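Monoamine oxidase regulatory protein, putative (Archaeoglobus fulgidus, PDB 1Q6W) is of unproven function but adopts the hot dog fold of the MaoC-like dehydratase family, consistent with a role in hydrating or dehydrating acyl thioesters. Local coordinates at residues A[34-39]-A[68-73]; A[64-69]-A[105-110]; A[93-98]-A[149-154]; A[117-122]-A[130-135]. All blocks are in the same frame, centred on the assembly; numbering follows the deposited sequence.

Interaction 1. Residues A[34-39]-A[68-73]; sequences TDIWTF and GMLVLS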
loop_
_atom_site.group_PDB
_atom_site.type_symbol
_atom_site.label_atom_id
_atom_site.label_comp_id
_atom_site.label_asym_id
_atom_site.label_seq_id
_atom_site.Cartn_x
_atom_site.Cartn_y
_atom_site.Cartn_z
ATOM N N THR A 34 -14.368 -2.003 11.979
ATOM C CA THR A 34 -14.927 -2.253 10.654
ATOM C C THR A 34 -13.870 -2.017 9.563
ATOM O O THR A 34 -13.789 -2.771 8.578
ATOM C CB THR A 34 -16.160 -1.340 10.402
ATOM O OG1 THR A 34 -17.191 -1.680 11.336
ATOM C CG2 THR A 34 -16.707 -1.520 8.975
ATOM N N ASP A 35 -13.078 -0.963 9.744
ATOM C CA ASP A 35 -11.998 -0.629 8.819
ATOM C C ASP A 35 -10.993 -1.774 8.762
ATOM O O ASP A 35 -10.638 -2.251 7.670
ATOM C CB ASP A 35 -11.265 0.644 9.273
ATOM C CG ASP A 35 -11.967 1.919 8.848
ATOM O OD1 ASP A 35 -11.892 2.925 9.596
ATOM O OD2 ASP A 35 -12.588 1.928 7.756
ATOM N N ILE A 36 -10.536 -2.203 9.941
ATOM C CA ILE A 36 -9.556 -3.284 10.045
ATOM C C ILE A 36 -10.090 -4.557 9.404
ATOM O O ILE A 36 -9.415 -5.174 8.573
ATOM C CB ILE A 36 -9.211 -3.643 11.523
ATOM C CG1 ILE A 36 -8.826 -2.405 12.324
ATOM C CG2 ILE A 36 -8.078 -4.628 11.556
ATOM C CD1 ILE A 36 -7.602 -1.764 11.876
ATOM N N TRP A 37 -11.295 -4.958 9.805
ATOM C CA TRP A 37 -11.891 -6.166 9.256
ATOM C C TRP A 37 -12.131 -6.108 7.742
ATOM O O TRP A 37 -11.911 -7.082 7.025
ATOM C CB TRP A 37 -13.183 -6.504 10.002
ATOM C CG TRP A 37 -12.927 -7.563 11.039
ATOM C CD1 TRP A 37 -13.276 -8.885 10.963
ATOM C CD2 TRP A 37 -12.120 -7.432 12.217
ATOM N NE1 TRP A 37 -12.726 -9.579 12.011
ATOM C CE2 TRP A 37 -12.008 -8.716 12.791
ATOM C CE3 TRP A 37 -11.477 -6.352 12.839
ATOM C CZ2 TRP A 37 -11.273 -8.957 13.956
ATOM C CZ3 TRP A 37 -10.748 -6.590 13.995
ATOM C CH2 TRP A 37 -10.648 -7.889 14.544
ATOM N N THR A 38 -12.567 -4.967 7.245
ATOM C CA THR A 38 -12.784 -4.850 5.825
ATOM C C THR A 38 -11.473 -5.096 5.082
ATOM O O THR A 38 -11.428 -5.822 4.074
ATOM C CB THR A 38 -13.326 -3.456 5.468
ATOM O OG1 THR A 38 -14.632 -3.301 6.045
ATOM C CG2 THR A 38 -13.402 -3.278 3.970
ATOM N N PHE A 39 -10.400 -4.484 5.573
ATOM C CA PHE A 39 -9.118 -4.649 4.913
ATOM C C PHE A 39 -8.697 -6.112 4.976
ATOM O O PHE A 39 -8.200 -6.663 3.996
ATOM C CB PHE A 39 -8.060 -3.771 5.557
ATOM C CG PHE A 39 -6.816 -3.655 4.744
ATOM C CD1 PHE A 39 -6.785 -2.840 3.619
ATOM C CD2 PHE A 39 -5.677 -4.391 5.073
ATOM C CE1 PHE A 39 -5.640 -2.766 2.838
ATOM C CE2 PHE A 39 -4.531 -4.317 4.297
ATOM C CZ PHE A 39 -4.514 -3.509 3.182
ATOM N N GLY A 68 -0.604 -1.634 8.496
ATOM C CA GLY A 68 0.114 -0.517 7.907
ATOM C C GLY A 68 -0.384 -0.217 6.509
ATOM O O GLY A 68 -0.515 0.951 6.152
HETATM N N MSE A 69 -0.645 -1.258 5.711
HETATM C CA MSE A 69 -1.171 -1.054 4.361
HETATM C C MSE A 69 -2.529 -0.351 4.404
HETATM O O MSE A 69 -2.866 0.395 3.482
HETATM C CB MSE A 69 -1.314 -2.384 3.626
HETATM C CG MSE A 69 -0.005 -2.922 3.078
HETATM SE SE MSE A 69 0.873 -1.668 1.921
HETATM C CE MSE A 69 -0.273 -1.809 0.370
ATOM N N LEU A 70 -3.303 -0.590 5.474
ATOM C CA LEU A 70 -4.597 0.044 5.618
ATOM C C LEU A 70 -4.416 1.544 5.847
ATOM O O LEU A 70 -5.062 2.378 5.197
ATOM C CB LEU A 70 -5.379 -0.568 6.780
ATOM C CG LEU A 70 -6.667 0.188 7.143
ATOM C CD1 LEU A 70 -7.645 0.170 5.965
ATOM C CD2 LEU A 70 -7.271 -0.421 8.382
ATOM N N VAL A 71 -3.534 1.886 6.775
ATOM C CA VAL A 71 -3.291 3.289 7.068
ATOM C C VAL A 71 -2.777 4.025 5.829
ATOM O O VAL A 71 -3.161 5.172 5.558
ATOM C CB VAL A 71 -2.274 3.459 8.215
ATOM C CG1 VAL A 71 -2.138 4.929 8.551
ATOM C CG2 VAL A 71 -2.740 2.682 9.453
ATOM N N LEU A 72 -1.911 3.361 5.074
ATOM C CA LEU A 72 -1.359 3.964 3.878
ATOM C C LEU A 72 -2.470 4.198 2.854
ATOM O O LEU A 72 -2.583 5.273 2.284
ATOM C CB LEU A 72 -0.261 3.063 3.301
ATOM C CG LEU A 72 0.482 3.587 2.060
ATOM C CD1 LEU A 72 1.012 5.002 2.317
ATOM C CD2 LEU A 72 1.615 2.629 1.688
ATOM N N SER A 73 -3.301 3.188 2.643
ATOM C CA SER A 73 -4.411 3.279 1.703
ATOM C C SER A 73 -5.401 4.380 2.088
ATOM O O SER A 73 -5.803 5.189 1.244
ATOM C CB SER A 73 -5.150 1.948 1.622
ATOM O OG SER A 73 -4.345 0.966 1.003
#
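Phe39 and Leu70 mark the closest backbone approach of two steeply crossing helical segments, with their CA atoms 6.6 Å apart. The axes of 34-39 and 68-73 come within 10.2 Å at an angle of 108°, and the gap is bridged largely by side chains. Phe39 and Leu70 carry most of the contact. Phe39 CG lies anti to the backbone N (chi1 -167°), and the ring reaches the start of the second helix. There Leu70 CB sits over the face, 4.1 Å from the Phe39 ring centroid, in a CH-pi contact, while Leu70 N lies above the ring nearer its rim. The tip of the ring, CZ, meets CB of Met69, a selenomethionine whose bent chain then turns away. Leu70 extends back past Phe39 in the opposite direction. Its CD1 lies 3.9 Å from Phe39 CD1, and its other branch, CD2, touches Ile36 CD1 at 3.8 Å. Ser73 OG, beyond Phe39 CE1, donates within its own helix to Met69 O, which Ser73 N approaches from the opposite face of the carbonyl. Asp35 flanks Leu70 CD2, its OD2 in a salt bridge with Arg29 and its OD1 bonded to Thr32 N. Phe39 also packs on Ser73 of the second subunit, and on the next residues of helix 68-84, Val71 and Leu72 pack against Val138 and Leu136 of strand 129-139.

Interaction 2. Residues A[64-69]-A[105-110]; sequences PIAQGM and RPVFIG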
loop_
_atom_site.group_PDB
_atom_site.type_symbol
_atom_site.label_atom_id
_atom_site.label_comp_id
_atom_site.label_asym_id
_atom_site.label_seq_id
_atom_site.Cartn_x
_atom_site.Cartn_y
_atom_site.Cartn_z
ATOM N N PRO A 64 -4.913 -4.722 19.773
ATOM C CA PRO A 64 -4.734 -4.983 18.342
ATOM C C PRO A 64 -4.538 -3.648 17.654
ATOM O O PRO A 64 -4.975 -2.632 18.181
ATOM C CB PRO A 64 -6.033 -5.685 17.950
ATOM C CG PRO A 64 -7.013 -5.205 18.954
ATOM C CD PRO A 64 -6.241 -5.149 20.237
ATOM N N ILE A 65 -3.866 -3.644 16.502
ATOM C CA ILE A 65 -3.607 -2.410 15.759
ATOM C C ILE A 65 -3.969 -2.508 14.269
ATOM O O ILE A 65 -4.094 -3.600 13.703
ATOM C CB ILE A 65 -2.114 -1.992 15.857
ATOM C CG1 ILE A 65 -1.213 -3.039 15.187
ATOM C CG2 ILE A 65 -1.711 -1.837 17.295
ATOM C CD1 ILE A 65 0.276 -2.612 15.101
ATOM N N ALA A 66 -4.115 -1.353 13.629
ATOM C CA ALA A 66 -4.461 -1.323 12.219
ATOM C C ALA A 66 -3.318 -1.810 11.352
ATOM O O ALA A 66 -2.170 -1.738 11.750
ATOM C CB ALA A 66 -4.850 0.090 11.811
ATOM N N GLN A 67 -3.637 -2.310 10.165
ATOM C CA GLN A 67 -2.612 -2.779 9.262
ATOM C C GLN A 67 -1.922 -1.563 8.669
ATOM O O GLN A 67 -2.574 -0.568 8.372
ATOM C CB GLN A 67 -3.216 -3.625 8.143
ATOM C CG GLN A 67 -4.013 -4.812 8.630
ATOM C CD GLN A 67 -5.503 -4.491 8.823
ATOM O OE1 GLN A 67 -5.859 -3.396 9.291
ATOM N NE2 GLN A 67 -6.375 -5.454 8.483
ATOM N N GLY A 68 -0.604 -1.634 8.496
ATOM C CA GLY A 68 0.114 -0.517 7.907
ATOM C C GLY A 68 -0.384 -0.217 6.509
ATOM O O GLY A 68 -0.515 0.951 6.152
HETATM N N MSE A 69 -0.645 -1.258 5.711
HETATM C CA MSE A 69 -1.171 -1.054 4.361
HETATM C C MSE A 69 -2.529 -0.351 4.404
HETATM O O MSE A 69 -2.866 0.395 3.482
HETATM C CB MSE A 69 -1.314 -2.384 3.626
HETATM C CG MSE A 69 -0.005 -2.922 3.078
HETATM SE SE MSE A 69 0.873 -1.668 1.921
HETATM C CE MSE A 69 -0.273 -1.809 0.370
ATOM N N ARG A 105 4.675 4.815 14.074
ATOM C CA ARG A 105 3.921 4.540 15.288
ATOM C C ARG A 105 2.698 3.708 14.932
ATOM O O ARG A 105 2.188 3.772 13.818
ATOM C CB ARG A 105 3.485 5.864 15.907
ATOM C CG ARG A 105 3.319 5.850 17.400
ATOM C CD ARG A 105 4.443 6.636 18.039
ATOM N NE ARG A 105 4.624 7.919 17.370
ATOM C CZ ARG A 105 5.475 8.857 17.769
ATOM N NH1 ARG A 105 6.228 8.657 18.842
ATOM N NH2 ARG A 105 5.579 9.993 17.090
ATOM N N PRO A 106 2.207 2.912 15.881
ATOM C CA PRO A 106 1.029 2.086 15.608
ATOM C C PRO A 106 -0.258 2.885 15.700
ATOM O O PRO A 106 -0.331 3.851 16.433
ATOM C CB PRO A 106 1.107 1.012 16.690
ATOM C CG PRO A 106 1.673 1.765 17.840
ATOM C CD PRO A 106 2.772 2.600 17.206
ATOM N N VAL A 107 -1.266 2.483 14.941
ATOM C CA VAL A 107 -2.562 3.144 14.974
ATOM C C VAL A 107 -3.537 2.173 15.658
ATOM O O VAL A 107 -3.759 1.055 15.186
ATOM C CB VAL A 107 -3.067 3.453 13.550
ATOM C CG1 VAL A 107 -4.477 4.015 13.608
ATOM C CG2 VAL A 107 -2.142 4.440 12.867
ATOM N N PHE A 108 -4.107 2.598 16.773
ATOM C CA PHE A 108 -5.048 1.759 17.507
ATOM C C PHE A 108 -6.504 1.954 17.056
ATOM O O PHE A 108 -6.844 2.968 16.447
ATOM C CB PHE A 108 -4.903 2.034 19.008
ATOM C CG PHE A 108 -3.611 1.558 19.574
ATOM C CD1 PHE A 108 -3.384 0.196 19.768
ATOM C CD2 PHE A 108 -2.585 2.456 19.850
ATOM C CE1 PHE A 108 -2.154 -0.270 20.228
ATOM C CE2 PHE A 108 -1.347 2.007 20.304
ATOM C CZ PHE A 108 -1.131 0.644 20.493
ATOM N N ILE A 109 -7.357 0.990 17.381
ATOM C CA ILE A 109 -8.757 1.022 16.977
ATOM C C ILE A 109 -9.560 2.296 17.201
ATOM O O ILE A 109 -10.585 2.515 16.541
ATOM C CB ILE A 109 -9.495 -0.194 17.560
ATOM C CG1 ILE A 109 -9.082 -1.434 16.763
ATOM C CG2 ILE A 109 -10.996 -0.005 17.537
ATOM C CD1 ILE A 109 -9.695 -2.741 17.259
ATOM N N GLY A 110 -9.122 3.169 18.086
ATOM C CA GLY A 110 -9.914 4.389 18.247
ATOM C C GLY A 110 -9.226 5.671 17.809
ATOM O O GLY A 110 -9.726 6.773 18.013
#
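Ala66 N donates to Val107 O across 2.9 Å, in a nearly straight bond (176° at the hydrogen) that arrives close to the C=O axis. It ties residues 64-67, which lead into the central helix 68-84 of the hot dog fold, to the loop joining strands 92-103 and 112-126. The example illustrates how one backbone bond can be framed by apolar contacts. Beside it Ala66 CB faces Val107 CB at 4.2 Å, and Ile65 carries its two branches to different partners. Its CG1 stands between the backbone N and the carbonyl carbon (chi1 64°), and CD1 beyond it reaches Pro106 CB at 4.0 Å, whereas CG2 packs obliquely against CD1 and CE1 of the Phe108 ring. Pro64 meets the next part of the loop, its CG touching Ile109 CD1 at 4.0 Å.

A second shell holds both backbones. Ile65 O accepts from His50 ND1, and Phe108 N donates to Asp111 OD1. Val31 packs on both Ala66 and Val107, and Val71 of helix 68-84 does the same, so the small alanine and the valine are jointly backed by the central helix. Gln67 takes the N-cap position of that helix, while its NE2 turns back to Ile36 O on helix 33-43. At the outer end of the contact, Pro64 O lies at the edge of the Phe108 ring, near its plane and 3.6 Å from CD1.

Interaction 3. Residues A[93-98]-A[149-154]; sequences IAFFGI and ALYSAL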
loop_
_atom_site.group_PDB
_atom_site.type_symbol
_atom_site.label_atom_id
_atom_site.label_comp_id
_atom_site.label_asym_id
_atom_site.label_seq_id
_atom_site.Cartn_x
_atom_site.Cartn_y
_atom_site.Cartn_z
ATOM N N ILE A 93 -2.070 10.945 -15.431
ATOM C CA ILE A 93 -1.935 9.743 -16.233
ATOM C C ILE A 93 -1.787 8.420 -15.486
ATOM O O ILE A 93 -2.512 7.454 -15.768
ATOM C CB ILE A 93 -0.741 9.858 -17.170
ATOM C CG1 ILE A 93 -0.922 11.067 -18.084
ATOM C CG2 ILE A 93 -0.579 8.572 -17.953
ATOM C CD1 ILE A 93 0.307 11.398 -18.896
ATOM N N ALA A 94 -0.840 8.357 -14.554
ATOM C CA ALA A 94 -0.619 7.119 -13.814
ATOM C C ALA A 94 0.077 7.289 -12.475
ATOM O O ALA A 94 0.715 8.308 -12.205
ATOM C CB ALA A 94 0.178 6.139 -14.665
ATOM N N PHE A 95 -0.080 6.261 -11.643
ATOM C CA PHE A 95 0.535 6.194 -10.336
ATOM C C PHE A 95 1.892 5.580 -10.663
ATOM O O PHE A 95 1.982 4.399 -10.977
ATOM C CB PHE A 95 -0.274 5.270 -9.432
ATOM C CG PHE A 95 0.082 5.376 -7.979
ATOM C CD1 PHE A 95 -0.709 4.760 -7.012
ATOM C CD2 PHE A 95 1.201 6.099 -7.563
ATOM C CE1 PHE A 95 -0.394 4.865 -5.644
ATOM C CE2 PHE A 95 1.520 6.207 -6.213
ATOM C CZ PHE A 95 0.723 5.592 -5.248
ATOM N N PHE A 96 2.942 6.391 -10.617
ATOM C CA PHE A 96 4.273 5.917 -10.953
ATOM C C PHE A 96 4.841 4.902 -9.954
ATOM O O PHE A 96 5.165 3.765 -10.322
ATOM C CB PHE A 96 5.228 7.104 -11.082
ATOM C CG PHE A 96 6.258 6.920 -12.139
ATOM C CD1 PHE A 96 5.892 6.924 -13.483
ATOM C CD2 PHE A 96 7.585 6.691 -11.802
ATOM C CE1 PHE A 96 6.832 6.697 -14.485
ATOM C CE2 PHE A 96 8.540 6.462 -12.794
ATOM C CZ PHE A 96 8.164 6.464 -14.142
ATOM N N GLY A 97 4.977 5.309 -8.696
ATOM C CA GLY A 97 5.509 4.404 -7.703
ATOM C C GLY A 97 5.498 4.990 -6.302
ATOM O O GLY A 97 5.078 6.151 -6.081
ATOM N N ILE A 98 5.941 4.180 -5.343
ATOM C CA ILE A 98 6.013 4.599 -3.956
ATOM C C ILE A 98 7.430 4.249 -3.567
ATOM O O ILE A 98 7.754 3.081 -3.386
ATOM C CB ILE A 98 5.046 3.817 -3.091
ATOM C CG1 ILE A 98 3.637 3.932 -3.662
ATOM C CG2 ILE A 98 5.083 4.346 -1.688
ATOM C CD1 ILE A 98 2.607 3.215 -2.838
ATOM N N ALA A 149 5.756 8.635 3.916
ATOM C CA ALA A 149 6.021 8.000 2.638
ATOM C C ALA A 149 6.324 8.978 1.509
ATOM O O ALA A 149 6.035 10.182 1.580
ATOM C CB ALA A 149 4.853 7.107 2.238
ATOM N N LEU A 150 6.921 8.429 0.458
ATOM C CA LEU A 150 7.281 9.187 -0.724
ATOM C C LEU A 150 6.640 8.472 -1.918
ATOM O O LEU A 150 6.896 7.293 -2.151
ATOM C CB LEU A 150 8.800 9.197 -0.861
ATOM C CG LEU A 150 9.528 10.523 -1.025
ATOM C CD1 LEU A 150 9.012 11.557 -0.046
ATOM C CD2 LEU A 150 10.996 10.260 -0.815
ATOM N N TYR A 151 5.781 9.170 -2.653
ATOM C CA TYR A 151 5.141 8.558 -3.812
ATOM C C TYR A 151 5.170 9.526 -4.980
ATOM O O TYR A 151 5.327 10.739 -4.785
ATOM C CB TYR A 151 3.700 8.145 -3.475
ATOM C CG TYR A 151 2.722 9.283 -3.238
ATOM C CD1 TYR A 151 1.912 9.751 -4.275
ATOM C CD2 TYR A 151 2.586 9.870 -1.973
ATOM C CE1 TYR A 151 0.993 10.768 -4.066
ATOM C CE2 TYR A 151 1.661 10.891 -1.754
ATOM C CZ TYR A 151 0.865 11.336 -2.805
ATOM O OH TYR A 151 -0.055 12.340 -2.604
ATOM N N SER A 152 5.032 9.006 -6.192
ATOM C CA SER A 152 5.065 9.877 -7.360
ATOM C C SER A 152 4.036 9.533 -8.421
ATOM O O SER A 152 3.688 8.370 -8.619
ATOM C CB SER A 152 6.449 9.844 -7.974
ATOM O OG SER A 152 6.789 8.508 -8.248
ATOM N N ALA A 153 3.550 10.564 -9.101
ATOM C CA ALA A 153 2.555 10.386 -10.156
ATOM C C ALA A 153 3.059 10.976 -11.468
ATOM O O ALA A 153 3.830 11.930 -11.481
ATOM C CB ALA A 153 1.242 11.051 -9.758
ATOM N N LEU A 154 2.636 10.387 -12.574
ATOM C CA LEU A 154 3.033 10.878 -13.881
ATOM C C LEU A 154 1.898 11.789 -14.376
ATOM O O LEU A 154 0.774 11.337 -14.606
ATOM C CB LEU A 154 3.249 9.696 -14.828
ATOM C CG LEU A 154 3.908 9.971 -16.173
ATOM C CD1 LEU A 154 4.398 8.683 -16.779
ATOM C CD2 LEU A 154 2.907 10.633 -17.081
#
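Leu154 packs against both Ile93 and Phe96, and so spans one irregular stretch of the antiparallel pair 93-98 and 149-154. From its CB, which lies 3.9 Å from Ala94 O and also near Phe96 CD1, the chain continues to a CG anti to the backbone N (chi1 -169°), and there the two methyls part company. CD1 lies obliquely beside the Phe96 ring, 3.9 Å from CE1, while CD2 packs against CD1 and CB of Ile93. Its backbone is engaged as well: Leu154 N donates to Ala94 O at 2.9 Å, and Leu154 O accepts from Ile93 N and, weakly, from Ala94 N. That doubled facing is a classic beta bulge. A second follows where Phe96 and Gly97 both face Ser152 O, each through a weak bond, before Ser152 N returns a firmer one to Gly97 O at 2.9 Å. The opposite side of the sheet bears Phe95, whose ring edge approaches Ser152 O in its plane and whose CE2 meets Tyr151 CB at 4.0 Å. Tyr151 then packs on Leu76 and Val79 of helix 68-84. Ile98 also pairs antiparallel with a strand of the second subunit, so the sheet runs on across the interface. Chemically, the single bonds to Ala94 O and Gly97 O are the firm polar links, the shared carbonyls give mostly weak ones, and hydrocarbon contacts lie on both sides of the pairing.

Interaction 4. Residues A[117-122]-A[130-135]; sequences AEVVEK and GVVTYK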
loop_
_atom_site.group_PDB
_atom_site.type_symbol
_atom_site.label_atom_id
_atom_site.label_comp_id
_atom_site.label_asym_id
_atom_site.label_seq_id
_atom_site.Cartn_x
_atom_site.Cartn_y
_atom_site.Cartn_z
ATOM N N ALA A 117 -0.110 15.737 2.071
ATOM C CA ALA A 117 0.846 15.466 1.017
ATOM C C ALA A 117 1.487 16.792 0.570
ATOM O O ALA A 117 0.805 17.817 0.456
ATOM C CB ALA A 117 0.156 14.799 -0.132
ATOM N N GLU A 118 2.790 16.774 0.323
ATOM C CA GLU A 118 3.479 17.982 -0.105
ATOM C C GLU A 118 4.339 17.696 -1.328
ATOM O O GLU A 118 5.022 16.678 -1.381
ATOM C CB GLU A 118 4.344 18.516 1.031
ATOM C CG GLU A 118 5.079 19.779 0.697
ATOM C CD GLU A 118 5.949 20.247 1.837
ATOM O OE1 GLU A 118 6.606 21.306 1.686
ATOM O OE2 GLU A 118 5.972 19.555 2.884
ATOM N N VAL A 119 4.290 18.579 -2.321
ATOM C CA VAL A 119 5.097 18.377 -3.513
ATOM C C VAL A 119 6.545 18.654 -3.156
ATOM O O VAL A 119 6.881 19.751 -2.689
ATOM C CB VAL A 119 4.688 19.325 -4.653
ATOM C CG1 VAL A 119 5.597 19.088 -5.876
ATOM C CG2 VAL A 119 3.206 19.119 -4.991
ATOM N N VAL A 120 7.405 17.664 -3.378
ATOM C CA VAL A 120 8.810 17.818 -3.050
ATOM C C VAL A 120 9.753 17.690 -4.235
ATOM O O VAL A 120 10.920 18.038 -4.135
ATOM C CB VAL A 120 9.236 16.805 -1.973
ATOM C CG1 VAL A 120 8.422 17.034 -0.708
ATOM C CG2 VAL A 120 9.090 15.373 -2.503
ATOM N N GLU A 121 9.254 17.209 -5.358
ATOM C CA GLU A 121 10.110 17.040 -6.523
ATOM C C GLU A 121 9.356 16.988 -7.850
ATOM O O GLU A 121 8.191 16.575 -7.923
ATOM C CB GLU A 121 10.940 15.774 -6.347
ATOM C CG GLU A 121 11.849 15.440 -7.509
ATOM C CD GLU A 121 12.691 14.198 -7.247
ATOM O OE1 GLU A 121 13.430 13.776 -8.163
ATOM O OE2 GLU A 121 12.615 13.644 -6.125
ATOM N N LYS A 122 10.038 17.422 -8.901
ATOM C CA LYS A 122 9.479 17.422 -10.247
ATOM C C LYS A 122 10.594 17.065 -11.193
ATOM O O LYS A 122 11.694 17.593 -11.103
ATOM C CB LYS A 122 8.927 18.795 -10.616
ATOM C CG LYS A 122 7.808 19.275 -9.718
ATOM C CD LYS A 122 7.229 20.569 -10.223
ATOM C CE LYS A 122 6.724 20.416 -11.646
ATOM N NZ LYS A 122 6.120 21.679 -12.145
ATOM N N GLY A 130 5.587 14.847 -17.135
ATOM C CA GLY A 130 6.666 14.861 -16.163
ATOM C C GLY A 130 6.207 14.155 -14.899
ATOM O O GLY A 130 5.007 13.986 -14.692
ATOM N N VAL A 131 7.141 13.723 -14.059
ATOM C CA VAL A 131 6.746 13.055 -12.828
ATOM C C VAL A 131 6.855 13.996 -11.634
ATOM O O VAL A 131 7.828 14.739 -11.489
ATOM C CB VAL A 131 7.592 11.791 -12.547
ATOM C CG1 VAL A 131 7.442 10.802 -13.680
ATOM C CG2 VAL A 131 9.034 12.163 -12.367
ATOM N N VAL A 132 5.832 13.970 -10.789
ATOM C CA VAL A 132 5.798 14.796 -9.597
ATOM C C VAL A 132 5.928 13.867 -8.407
ATOM O O VAL A 132 5.296 12.809 -8.364
ATOM C CB VAL A 132 4.467 15.576 -9.510
ATOM C CG1 VAL A 132 4.415 16.408 -8.225
ATOM C CG2 VAL A 132 4.321 16.463 -10.747
ATOM N N THR A 133 6.766 14.246 -7.453
ATOM C CA THR A 133 6.947 13.434 -6.258
ATOM C C THR A 133 6.361 14.127 -5.028
ATOM O O THR A 133 6.604 15.315 -4.797
ATOM C CB THR A 133 8.431 13.140 -6.011
ATOM O OG1 THR A 133 8.925 12.339 -7.088
ATOM C CG2 THR A 133 8.623 12.399 -4.669
ATOM N N TYR A 134 5.601 13.376 -4.240
ATOM C CA TYR A 134 4.964 13.927 -3.055
ATOM C C TYR A 134 5.483 13.295 -1.790
ATOM O O TYR A 134 5.857 12.125 -1.776
ATOM C CB TYR A 134 3.443 13.715 -3.111
ATOM C CG TYR A 134 2.769 14.300 -4.327
ATOM C CD1 TYR A 134 2.853 13.671 -5.573
ATOM C CD2 TYR A 134 2.032 15.489 -4.235
ATOM C CE1 TYR A 134 2.214 14.218 -6.699
ATOM C CE2 TYR A 134 1.399 16.037 -5.340
ATOM C CZ TYR A 134 1.489 15.404 -6.568
ATOM O OH TYR A 134 0.847 15.968 -7.661
ATOM N N LYS A 135 5.495 14.072 -0.720
ATOM C CA LYS A 135 5.912 13.562 0.570
ATOM C C LYS A 135 4.617 13.386 1.352
ATOM O O LYS A 135 3.863 14.339 1.534
ATOM C CB LYS A 135 6.821 14.557 1.291
ATOM C CG LYS A 135 7.407 14.012 2.575
ATOM C CD LYS A 135 8.288 15.048 3.262
ATOM C CE LYS A 135 9.089 14.438 4.416
ATOM N NZ LYS A 135 8.224 13.844 5.479
#
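The beta hairpin of strands 112-126 and 129-139 is joined here by Glu118 and Lys135, a hydrogen-bonded antiparallel pair in which each backbone N donates to the other residue's O. The Lys135 N to Glu118 O bond, at 2.7 Å, lies in the carbonyl plane. Farther along, Thr133 O accepts from Val120 N at 2.9 Å and only weakly from Glu121 N, while Thr133 N donates to Glu121 O from above that carbonyl's plane. One sheet face carries Val119, its two methyls divided: CG1 meets Val132 CG1 at 3.8 Å, and CG2 lies beside Tyr134 CE2 at 3.6 Å. Tyr134 in turn meets the Tyr151 ring of the next strand, their planes nearly parallel. On the other face Glu121 and Thr133 run side by side, CB to CB at 3.7 Å. Val120, the extra residue, reaches Lys135 CB with CG1 and Thr133 CG2 with CG2. The ammonium of Lys135 leads away to a salt bridge with Glu137, and that of Lys122 bonds to the carbonyls of Phe15 and Ile18. With Val120 and Glu121 both opposite Thr133, the geometry is that of a classic beta bulge, set within the antiparallel sheet of a hot dog fold.

Overall arrangement
From the N terminus, interaction 1 closes the first loop, an excursion with no strand, about half of it helical, between helix 33-43 and helix 68-84. Interaction 2 opens where that loop ends, sharing Gly68 and Met69 with it, and reaches forward to 105-110; the two also touch through Ile36 and Gln67. Interaction 3 starts before interaction 2 has closed, so the pair cross, although their centres lie about 24 Å apart. Interaction 4 is a short hairpin falling wholly between the segments of interaction 3, and strands 129-139 and 145-156 lie side by side to join them. Together, interactions 1 and 2 anchor the start of the central helix, while interactions 3 and 4, on the opposite side of the chain's centre, pair strands of the antiparallel sheet.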